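Local coordinates for protein carboxylic ester hydrolase (Aspergillus niger, PDB 7K4O) that hydrolyses carboxylic esters as a serine esterase of the tannase family, probably cleaving the galloyl esters of tannins, at residues L91-G96 with Q105-G110; Y179-G184 with W488-V493; Y458-A463 with Q512-W517; F477-M482 with N499-Q504. One frame throughout, in Å; residues are numbered along the deposited sequence.

Contacts 1 to 3 each use a strand of the central mixed sheet; contact 4 lies in the small antiparallel sheet of strands 476-477, 498-502 and 511-514 beside it. Contacts 1 and 2 meet through neighbouring strands 89-93 and 179-185, their centres about 15 Å apart. Contact 3 starts from edge strand 455-460, its centre about 10 Å from that of contact 4. Helix 481-491 serves both contacts 2 and 4. Along the chain contact 1 closes first; the segments of contact 2 alternate with those of contacts 3 and 4, and contact 4 is nested inside contact 3. Contacts 2, 3 and 4 thus interlock the C-terminal part of the chain with itself and, through Y179-G184, with the central sheet.

Contact 1 (L91-G96 with Q105-G110); sequences LSTGGG and QSLPGG
T93 holds OG1 between its backbone N and carbonyl carbon, the crowded position (chi1 69°), which sets CG2 anti to the carbonyl carbon; L91 instead swings CG anti to its backbone N (chi1 -180°), and S106 puts OG anti to its carbonyl carbon (chi1 -62°). Both strand residues start their side chains toward Q105-G110. T93 CB abuts S106 CB at 3.5 Å, tighter than usual for two carbons, with CG2 alongside. Crossing T93 at about a right angle, L107 brings CD2 to 3.6 Å from T93 OG1. Threonine suits this place because its methyl packs while its hydroxyl bonds to the carbonyl oxygen of G118. Further along, L91 CD2 presses on the backbone of G110, 3.5 Å from its CA; a CB there would collide with the methyl, so glycine fits. The short serine side chain at 106 reaches a water with OG, hydrogen-bonded at 2.9 Å, and the same water accepts from G94 N at 2.9 Å. Beyond the strand, G96 touches the bound trihydroxybenzoic acid. The start of the helix is tied by G109 N bonding to S106 O at 3.0 Å. Strand 89-93 lies between strands 115-120 and 179-185; helix 108-111 forms the crossover of the beta-alpha-beta unit to 115-120, and L107 also packs on W79 of strand 74-81.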
# COMPACT_ATOMS: atom_id res chain seq x y z
N LEU A 91 6.90 -6.10 15.86
CA LEU A 91 6.23 -5.78 14.60
C LEU A 91 5.42 -4.48 14.77
O LEU A 91 4.43 -4.47 15.55
CB LEU A 91 5.30 -6.90 14.15
CG LEU A 91 4.60 -6.60 12.84
CD1 LEU A 91 5.57 -6.56 11.71
CD2 LEU A 91 3.47 -7.62 12.54
N SER A 92 5.80 -3.46 14.01
CA SER A 92 4.94 -2.28 13.79
C SER A 92 3.92 -2.61 12.69
O SER A 92 4.27 -3.21 11.71
CB SER A 92 5.79 -1.05 13.39
OG SER A 92 6.47 -0.50 14.49
N THR A 93 2.70 -2.09 12.82
CA THR A 93 1.61 -2.24 11.85
C THR A 93 1.00 -0.86 11.63
O THR A 93 1.16 0.02 12.48
CB THR A 93 0.53 -3.24 12.31
OG1 THR A 93 -0.16 -2.66 13.43
CG2 THR A 93 1.13 -4.58 12.70
N GLY A 94 0.34 -0.74 10.50
CA GLY A 94 -0.15 0.55 10.00
C GLY A 94 -1.56 0.49 9.44
O GLY A 94 -2.34 -0.45 9.72
N GLY A 95 -1.88 1.51 8.64
CA GLY A 95 -3.27 1.87 8.34
C GLY A 95 -3.73 1.54 6.92
O GLY A 95 -3.25 0.62 6.25
N GLY A 96 -4.67 2.37 6.46
CA GLY A 96 -5.46 2.15 5.24
C GLY A 96 -6.40 3.33 5.08
O GLY A 96 -6.97 3.79 6.11
N GLN A 105 -6.88 -6.16 12.55
CA GLN A 105 -6.47 -7.03 11.35
C GLN A 105 -4.94 -7.31 11.08
O GLN A 105 -4.51 -8.39 10.50
CB GLN A 105 -7.10 -6.44 10.09
CG GLN A 105 -8.62 -6.45 10.13
CD GLN A 105 -9.27 -7.77 10.47
OE1 GLN A 105 -8.97 -8.80 9.88
NE2 GLN A 105 -10.10 -7.76 11.50
N SER A 106 -4.07 -6.40 11.53
CA SER A 106 -2.61 -6.60 11.27
C SER A 106 -1.91 -7.24 12.47
O SER A 106 -0.94 -8.02 12.24
CB SER A 106 -1.90 -5.31 10.89
OG SER A 106 -2.41 -4.78 9.69
N LEU A 107 -2.27 -6.86 13.68
CA LEU A 107 -1.57 -7.28 14.90
C LEU A 107 -1.44 -8.81 15.01
O LEU A 107 -0.38 -9.28 15.46
CB LEU A 107 -2.22 -6.71 16.16
CG LEU A 107 -2.30 -5.19 16.26
CD1 LEU A 107 -3.06 -4.79 17.49
CD2 LEU A 107 -0.90 -4.62 16.30
N PRO A 108 -2.41 -9.66 14.59
CA PRO A 108 -2.21 -11.11 14.73
C PRO A 108 -0.99 -11.62 13.97
O PRO A 108 -0.40 -12.61 14.35
CB PRO A 108 -3.48 -11.71 14.09
CG PRO A 108 -4.55 -10.61 14.31
CD PRO A 108 -3.77 -9.31 14.12
N GLY A 109 -0.65 -10.96 12.85
CA GLY A 109 0.43 -11.38 11.97
C GLY A 109 1.78 -11.25 12.65
O GLY A 109 2.75 -11.79 12.11
N GLY A 110 1.89 -10.49 13.72
CA GLY A 110 3.11 -10.46 14.53
C GLY A 110 3.09 -11.48 15.63
O GLY A 110 4.06 -12.22 15.82
O HOH W 1 -0.45 -2.93 8.75

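Contact 2 (Y179-G184 with W488-V493); sequences YAYYQG and WVENGV
The tight part of this contact is built on E490, whose side chain slips between two tyrosines of strand 179-185. Its CG sits squarely over one face of the Y179 ring, 3.6 Å from the centroid and only 3° off the normal, a CH-pi contact. The carboxylate continues the stack, its plane 10° from that of the ring, with CD 3.5 Å from Y179 CD2. Toward Y181 the same carboxylate is used differently: it lies nearly coplanar with the ring, 22° apart, and OE2 stands at the ring edge, where it takes the hydrogen bond from Y181 OH at 2.7 Å on its anti lone pair. That oxygen also forms a salt bridge with R89, which would tend to keep the acid ionised. Glutamate suits the place because its CG methylene can pack on a ring while its end reaches a hydroxyl and a cation. V489 completes the packing with its branched tip, CG1 lying 3.7 Å from Y179 CD1 and CG2 4.0 Å from Y181 CE1.

The other side is looser and wetter. There Y179 OH meets the helix through a water, at 2.8 Å, and this water donates to E490 O. The helix ends at exposed N491, and G492 just after it takes up a positive phi, which glycine accommodates easily.

Strand 179-185 runs between strands 89-93 and 205-209 of the central sheet, and helix 481-491 packs on it, with M482, M485 and I486 also touching Y181.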
# COMPACT_ATOMS: atom_id res chain seq x y z
N TYR A 179 14.88 -8.13 16.96
CA TYR A 179 14.61 -8.01 15.51
C TYR A 179 13.30 -7.25 15.33
O TYR A 179 12.25 -7.68 15.83
CB TYR A 179 14.56 -9.36 14.83
CG TYR A 179 15.90 -10.06 14.75
CD1 TYR A 179 16.83 -9.64 13.82
CD2 TYR A 179 16.25 -11.05 15.64
CE1 TYR A 179 18.05 -10.28 13.69
CE2 TYR A 179 17.49 -11.70 15.52
CZ TYR A 179 18.39 -11.28 14.57
OH TYR A 179 19.63 -11.86 14.35
N ALA A 180 13.34 -6.14 14.62
CA ALA A 180 12.19 -5.23 14.50
C ALA A 180 11.76 -5.18 13.04
O ALA A 180 12.60 -5.01 12.13
CB ALA A 180 12.56 -3.86 15.05
N TYR A 181 10.45 -5.27 12.84
CA TYR A 181 9.83 -5.38 11.51
C TYR A 181 8.66 -4.41 11.40
O TYR A 181 8.11 -3.96 12.39
CB TYR A 181 9.35 -6.82 11.31
CG TYR A 181 10.44 -7.86 11.43
CD1 TYR A 181 11.29 -8.08 10.37
CD2 TYR A 181 10.63 -8.60 12.59
CE1 TYR A 181 12.30 -9.02 10.43
CE2 TYR A 181 11.64 -9.55 12.66
CZ TYR A 181 12.44 -9.78 11.57
OH TYR A 181 13.42 -10.74 11.63
N TYR A 182 8.28 -4.17 10.16
CA TYR A 182 7.04 -3.47 9.78
C TYR A 182 6.30 -4.33 8.76
O TYR A 182 6.92 -4.95 7.89
CB TYR A 182 7.31 -2.09 9.16
CG TYR A 182 6.03 -1.39 8.77
CD1 TYR A 182 5.27 -0.80 9.74
CD2 TYR A 182 5.53 -1.42 7.47
CE1 TYR A 182 4.06 -0.19 9.45
CE2 TYR A 182 4.33 -0.80 7.16
CZ TYR A 182 3.60 -0.18 8.15
OH TYR A 182 2.37 0.40 7.90
N GLN A 183 4.99 -4.29 8.83
CA GLN A 183 4.13 -4.95 7.80
C GLN A 183 2.88 -4.09 7.54
O GLN A 183 2.10 -3.85 8.47
CB GLN A 183 3.77 -6.39 8.18
CG GLN A 183 2.97 -7.12 7.10
CD GLN A 183 2.70 -8.58 7.47
OE1 GLN A 183 2.57 -8.89 8.65
NE2 GLN A 183 2.69 -9.44 6.44
N GLY A 184 2.72 -3.66 6.30
CA GLY A 184 1.53 -2.88 5.97
C GLY A 184 1.33 -2.76 4.47
O GLY A 184 2.24 -3.09 3.69
N TRP A 488 15.02 -14.14 5.92
CA TRP A 488 16.02 -13.28 5.28
C TRP A 488 16.86 -12.62 6.37
O TRP A 488 18.11 -12.73 6.38
CB TRP A 488 15.33 -12.29 4.37
CG TRP A 488 16.25 -11.55 3.46
CD1 TRP A 488 17.56 -11.81 3.18
CD2 TRP A 488 15.86 -10.46 2.60
NE1 TRP A 488 18.02 -10.96 2.21
CE2 TRP A 488 16.99 -10.13 1.83
CE3 TRP A 488 14.67 -9.77 2.39
CZ2 TRP A 488 16.96 -9.13 0.85
CZ3 TRP A 488 14.64 -8.76 1.44
CH2 TRP A 488 15.78 -8.45 0.70
N VAL A 489 16.22 -11.88 7.26
CA VAL A 489 16.92 -11.05 8.26
C VAL A 489 17.66 -11.92 9.29
O VAL A 489 18.83 -11.63 9.60
CB VAL A 489 15.91 -10.10 8.93
CG1 VAL A 489 16.55 -9.46 10.14
CG2 VAL A 489 15.41 -9.05 7.96
N GLU A 490 16.99 -12.95 9.82
CA GLU A 490 17.52 -13.70 10.96
C GLU A 490 18.34 -14.90 10.51
O GLU A 490 19.23 -15.31 11.29
CB GLU A 490 16.44 -14.14 11.92
CG GLU A 490 15.60 -12.96 12.43
CD GLU A 490 14.57 -13.29 13.48
OE1 GLU A 490 14.70 -14.32 14.20
OE2 GLU A 490 13.60 -12.54 13.59
N ASN A 491 18.02 -15.49 9.38
CA ASN A 491 18.61 -16.81 9.01
C ASN A 491 19.47 -16.74 7.74
O ASN A 491 19.98 -17.81 7.34
CB ASN A 491 17.53 -17.87 8.87
CG ASN A 491 16.67 -17.98 10.12
OD1 ASN A 491 17.15 -17.77 11.22
ND2 ASN A 491 15.40 -18.29 9.97
N GLY A 492 19.60 -15.59 7.09
CA GLY A 492 20.41 -15.49 5.85
C GLY A 492 19.70 -16.05 4.63
O GLY A 492 20.37 -16.21 3.58
N VAL A 493 18.39 -16.34 4.66
CA VAL A 493 17.73 -16.95 3.47
C VAL A 493 17.26 -15.84 2.51
O VAL A 493 16.24 -15.17 2.78
CB VAL A 493 16.59 -17.87 3.88
CG1 VAL A 493 15.89 -18.45 2.68
CG2 VAL A 493 17.07 -18.96 4.82
O HOH W 2 19.71 -14.61 13.91

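Contact 3 (Y458-A463 with Q512-W517); sequences YTVPGA and QQLCAW
Apolar packing carries most of this contact. L514, with CG anti to its carbonyl carbon (chi1 -50°), directs its forked end at the strand 458-460 and the turn behind it: CD2 meets P461 CD at 3.6 Å, and CD1 meets V460 CG2 at 4.0 Å, both side chains crossing obliquely. Leucine suits the place because its two methyls can each touch a different neighbour. At the other end the small methyl of A516 lets the Y458 ring come close, with CB 3.7 Å from Y458 CE2.

The backbone carbonyls add two further kinds of contact. L514 O lies at the Y458 ring edge, 3.4 Å from CD2, and a water links the chains, accepting from T459 N at 2.9 Å and donating to C515 O at 2.7 Å. The Y458 hydroxyl is engaged by P495 O and R456.

A covalent bond, the disulfide to C532, ties C515.

V460 to A463 form a type II turn, G462 taking its positive phi and A463 N bonding to V460 O at 3.2 Å. Strand 455-460 closes one edge of the central sheet and leads into the loop bearing H465, a pocket residue, consistent with the alpha/beta-hydrolase fold, in which the catalytic histidine follows the last strand.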
# COMPACT_ATOMS: atom_id res chain seq x y z
N TYR A 458 8.35 -7.12 -6.11
CA TYR A 458 7.63 -8.25 -6.74
C TYR A 458 6.24 -7.79 -7.16
O TYR A 458 5.49 -7.28 -6.33
CB TYR A 458 7.54 -9.45 -5.79
CG TYR A 458 8.83 -9.89 -5.16
CD1 TYR A 458 9.27 -9.27 -4.01
CD2 TYR A 458 9.58 -10.95 -5.66
CE1 TYR A 458 10.44 -9.65 -3.37
CE2 TYR A 458 10.75 -11.34 -5.02
CZ TYR A 458 11.18 -10.70 -3.87
OH TYR A 458 12.34 -11.04 -3.20
N THR A 459 5.85 -8.01 -8.42
CA THR A 459 4.43 -7.81 -8.78
C THR A 459 3.65 -9.10 -8.59
O THR A 459 4.26 -10.22 -8.61
CB THR A 459 4.25 -7.20 -10.19
OG1 THR A 459 4.49 -8.17 -11.21
CG2 THR A 459 5.14 -5.98 -10.40
N VAL A 460 2.37 -8.98 -8.34
CA VAL A 460 1.52 -10.16 -8.02
C VAL A 460 0.54 -10.36 -9.18
O VAL A 460 -0.44 -9.60 -9.31
CB VAL A 460 0.79 -10.00 -6.68
CG1 VAL A 460 0.11 -11.31 -6.29
CG2 VAL A 460 1.76 -9.53 -5.59
N PRO A 461 0.73 -11.43 -9.98
CA PRO A 461 -0.18 -11.71 -11.10
C PRO A 461 -1.65 -11.71 -10.73
O PRO A 461 -2.08 -12.33 -9.77
CB PRO A 461 0.23 -13.13 -11.56
CG PRO A 461 1.68 -13.21 -11.21
CD PRO A 461 1.82 -12.41 -9.91
N GLY A 462 -2.41 -10.93 -11.52
CA GLY A 462 -3.88 -10.82 -11.39
C GLY A 462 -4.43 -10.16 -10.14
O GLY A 462 -5.62 -9.96 -10.05
N ALA A 463 -3.61 -9.84 -9.13
CA ALA A 463 -4.11 -9.33 -7.84
C ALA A 463 -4.63 -7.89 -7.98
O ALA A 463 -4.19 -7.12 -8.88
CB ALA A 463 -3.01 -9.40 -6.81
N GLN A 512 2.90 -20.89 -5.38
CA GLN A 512 3.54 -20.23 -6.55
C GLN A 512 4.67 -19.32 -6.06
O GLN A 512 4.74 -19.02 -4.86
CB GLN A 512 2.54 -19.40 -7.34
CG GLN A 512 1.71 -20.24 -8.30
CD GLN A 512 0.89 -19.42 -9.26
OE1 GLN A 512 1.29 -18.35 -9.73
NE2 GLN A 512 -0.30 -19.92 -9.55
N GLN A 513 5.57 -19.03 -6.97
CA GLN A 513 6.69 -18.13 -6.71
C GLN A 513 6.49 -16.85 -7.53
O GLN A 513 6.05 -16.92 -8.68
CB GLN A 513 7.99 -18.84 -7.02
CG GLN A 513 8.25 -20.06 -6.11
CD GLN A 513 8.28 -19.67 -4.65
OE1 GLN A 513 8.97 -18.72 -4.30
NE2 GLN A 513 7.58 -20.41 -3.80
N LEU A 514 6.95 -15.72 -6.98
CA LEU A 514 6.92 -14.40 -7.70
C LEU A 514 8.32 -13.95 -8.05
O LEU A 514 9.23 -13.96 -7.19
CB LEU A 514 6.19 -13.38 -6.84
CG LEU A 514 4.84 -13.74 -6.25
CD1 LEU A 514 4.34 -12.60 -5.35
CD2 LEU A 514 3.81 -14.02 -7.33
N CYS A 515 8.54 -13.61 -9.32
CA CYS A 515 9.81 -13.09 -9.85
C CYS A 515 10.12 -11.71 -9.24
O CYS A 515 9.17 -10.92 -9.03
CB CYS A 515 9.77 -12.94 -11.38
SG CYS A 515 9.55 -14.55 -12.20
N ALA A 516 11.38 -11.49 -8.94
CA ALA A 516 11.93 -10.22 -8.43
C ALA A 516 12.24 -9.33 -9.61
O ALA A 516 12.99 -9.74 -10.52
CB ALA A 516 13.18 -10.44 -7.62
N TRP A 517 11.69 -8.13 -9.58
CA TRP A 517 12.04 -7.05 -10.53
C TRP A 517 13.54 -6.97 -10.64
O TRP A 517 14.25 -7.05 -9.64
CB TRP A 517 11.44 -5.71 -10.02
CG TRP A 517 11.70 -4.57 -10.96
CD1 TRP A 517 12.69 -3.64 -10.88
CD2 TRP A 517 11.02 -4.33 -12.20
NE1 TRP A 517 12.65 -2.82 -11.99
CE2 TRP A 517 11.65 -3.24 -12.82
CE3 TRP A 517 9.98 -4.98 -12.88
CZ2 TRP A 517 11.27 -2.77 -14.07
CZ3 TRP A 517 9.57 -4.48 -14.11
CH2 TRP A 517 10.23 -3.42 -14.69
O HOH W 3 7.37 -9.42 -10.43

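Contact 4 (F477-M482 with N499-Q504); sequences FPQTNM and NATVLQ. With NAG (2-acetamido-2-deoxy-beta-D-glucopyranose), chain B; MAN (alpha-D-mannopyranose), chain C.
One face of the F477 ring carries its own neighbour P478, whose CD stands 3.5 Å above the plane and toward the rim, while L503 CD1 comes in obliquely and touches F477 CB at 3.8 Å. A second flat group, the amide of N499, holds T480 OG1 close to its plane and continues into a sugar. F477 and N499 belong to a small antiparallel sheet, in which F477 and T501 form a hydrogen-bonded pair; N499-A500-T501 is also an N-glycosylation sequon.

The pair is closed by F477 N bonding to T501 O at 2.8 Å, somewhat bent, and by a straighter bond from T501 N to F477 O; in each the donor stands above the carbonyl plane. N499 ND2 is covalently joined to C1 of the NAG and spends its remaining hydrogen on T480 OG1 at 3.0 Å, while OD1 is held by Q513 and N511. These bonds should fix the rotation of the linked amide. T480 OG1, in the crowded position (chi1 57°), is gripped three ways, since it also accepts from one water and donates to another; that second water in turn donates to N499 O, 2.7 Å away, and to N481 OD1. Threonine supplies the sequon's hydroxyl, and T501 OG1 is hydrogen-bonded to NAG O6 at 2.8 Å.

Q479 is extended, with CG anti to its backbone N (chi1 -174°). Its NE2 bonds to S47 O, and its OE1, 3.4 Å from L503 CD2, accepts a hydrogen bond from MAN O4 at 2.7 Å.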
# COMPACT_ATOMS: atom_id res chain seq x y z
N PHE A 477 -1.04 -15.00 -4.15
CA PHE A 477 -0.95 -13.83 -3.26
C PHE A 477 0.11 -14.13 -2.23
O PHE A 477 0.17 -15.26 -1.74
CB PHE A 477 -2.29 -13.54 -2.59
CG PHE A 477 -2.37 -12.14 -2.04
CD1 PHE A 477 -2.64 -11.06 -2.88
CD2 PHE A 477 -2.14 -11.92 -0.70
CE1 PHE A 477 -2.63 -9.77 -2.35
CE2 PHE A 477 -2.15 -10.64 -0.19
CZ PHE A 477 -2.39 -9.57 -1.02
N PRO A 478 0.98 -13.15 -1.87
CA PRO A 478 2.05 -13.42 -0.90
C PRO A 478 1.49 -13.37 0.51
O PRO A 478 1.36 -12.32 1.12
CB PRO A 478 3.09 -12.35 -1.23
CG PRO A 478 2.22 -11.16 -1.69
CD PRO A 478 1.05 -11.79 -2.45
N GLN A 479 1.14 -14.53 1.05
CA GLN A 479 0.49 -14.66 2.36
C GLN A 479 1.53 -14.92 3.46
O GLN A 479 1.17 -14.92 4.63
CB GLN A 479 -0.54 -15.80 2.30
CG GLN A 479 -1.38 -15.94 3.57
CD GLN A 479 -2.44 -17.05 3.41
OE1 GLN A 479 -2.10 -18.16 2.97
NE2 GLN A 479 -3.66 -16.78 3.86
N THR A 480 2.78 -15.08 3.12
CA THR A 480 3.80 -15.57 4.08
C THR A 480 4.97 -14.58 4.18
O THR A 480 6.12 -14.97 4.36
CB THR A 480 4.22 -17.00 3.66
OG1 THR A 480 4.70 -17.02 2.31
CG2 THR A 480 3.09 -17.99 3.92
N ASN A 481 4.70 -13.27 4.03
CA ASN A 481 5.81 -12.31 3.98
C ASN A 481 6.54 -12.21 5.32
O ASN A 481 7.75 -11.93 5.27
CB ASN A 481 5.37 -10.95 3.49
CG ASN A 481 5.01 -10.96 2.03
OD1 ASN A 481 5.44 -11.85 1.26
ND2 ASN A 481 4.30 -9.92 1.59
N MET A 482 5.87 -12.35 6.45
CA MET A 482 6.57 -12.22 7.75
C MET A 482 7.56 -13.39 7.91
O MET A 482 8.75 -13.17 8.25
CB MET A 482 5.58 -12.19 8.90
CG MET A 482 6.22 -11.91 10.21
SD MET A 482 6.99 -10.23 10.29
CE MET A 482 7.34 -10.28 12.06
N ASN A 499 7.64 -16.11 -1.98
CA ASN A 499 6.67 -17.19 -1.75
C ASN A 499 5.26 -16.66 -1.94
O ASN A 499 4.94 -15.55 -1.45
CB ASN A 499 6.86 -17.74 -0.34
CG ASN A 499 6.39 -19.16 -0.19
OD1 ASN A 499 6.58 -19.99 -1.10
ND2 ASN A 499 5.77 -19.41 0.95
N ALA A 500 4.37 -17.44 -2.55
CA ALA A 500 2.97 -17.04 -2.73
C ALA A 500 2.03 -18.24 -2.71
O ALA A 500 2.49 -19.40 -2.86
CB ALA A 500 2.82 -16.25 -3.99
N THR A 501 0.77 -17.96 -2.49
CA THR A 501 -0.28 -18.99 -2.31
C THR A 501 -1.53 -18.58 -3.06
O THR A 501 -1.89 -17.40 -3.05
CB THR A 501 -0.58 -19.23 -0.84
OG1 THR A 501 0.66 -19.47 -0.18
CG2 THR A 501 -1.52 -20.39 -0.65
N VAL A 502 -2.14 -19.55 -3.75
CA VAL A 502 -3.47 -19.34 -4.36
C VAL A 502 -4.49 -19.45 -3.24
O VAL A 502 -4.53 -20.50 -2.57
CB VAL A 502 -3.72 -20.34 -5.51
CG1 VAL A 502 -5.11 -20.13 -6.09
CG2 VAL A 502 -2.63 -20.21 -6.55
N LEU A 503 -5.26 -18.40 -2.99
CA LEU A 503 -6.11 -18.33 -1.79
C LEU A 503 -7.59 -18.62 -2.10
O LEU A 503 -8.38 -18.65 -1.14
CB LEU A 503 -5.99 -16.93 -1.15
CG LEU A 503 -4.58 -16.53 -0.71
CD1 LEU A 503 -4.56 -15.17 -0.01
CD2 LEU A 503 -4.00 -17.61 0.20
N GLN A 504 -7.94 -18.75 -3.38
CA GLN A 504 -9.35 -18.77 -3.85
C GLN A 504 -9.47 -19.87 -4.91
O GLN A 504 -8.45 -20.22 -5.53
CB GLN A 504 -9.71 -17.45 -4.55
CG GLN A 504 -10.44 -16.41 -3.73
CD GLN A 504 -11.01 -15.31 -4.62
OE1 GLN A 504 -10.31 -14.40 -5.06
NE2 GLN A 504 -12.31 -15.38 -4.89
C1 NAG B . 5.31 -20.75 1.23
C2 NAG B . 5.58 -21.10 2.67
C3 NAG B . 5.12 -22.54 2.93
C4 NAG B . 3.65 -22.70 2.53
C5 NAG B . 3.51 -22.27 1.08
C6 NAG B . 2.07 -22.32 0.57
C7 NAG B . 7.40 -20.03 3.79
C8 NAG B . 8.80 -19.80 4.11
N2 NAG B . 6.97 -20.95 2.93
O3 NAG B . 5.25 -22.81 4.33
O4 NAG B . 3.36 -24.12 2.66
O5 NAG B . 3.95 -20.91 0.97
O6 NAG B . 2.00 -21.85 -0.75
O7 NAG B . 6.65 -19.33 4.40
C1 MAN C . -2.80 -23.86 5.35
C2 MAN C . -2.77 -22.47 6.06
C3 MAN C . -3.40 -21.47 5.10
C4 MAN C . -2.62 -21.36 3.79
C5 MAN C . -2.44 -22.77 3.19
C6 MAN C . -1.42 -22.87 2.11
O2 MAN C . -1.42 -22.07 6.33
O3 MAN C . -3.48 -20.27 5.86
O4 MAN C . -3.35 -20.54 2.87
O5 MAN C . -2.01 -23.74 4.17
O6 MAN C . -1.43 -24.25 1.47
O HOH W 4 2.33 -17.18 0.46
O HOH W 5 0.18 -19.54 2.45
O HOH W 6 4.94 -14.60 1.03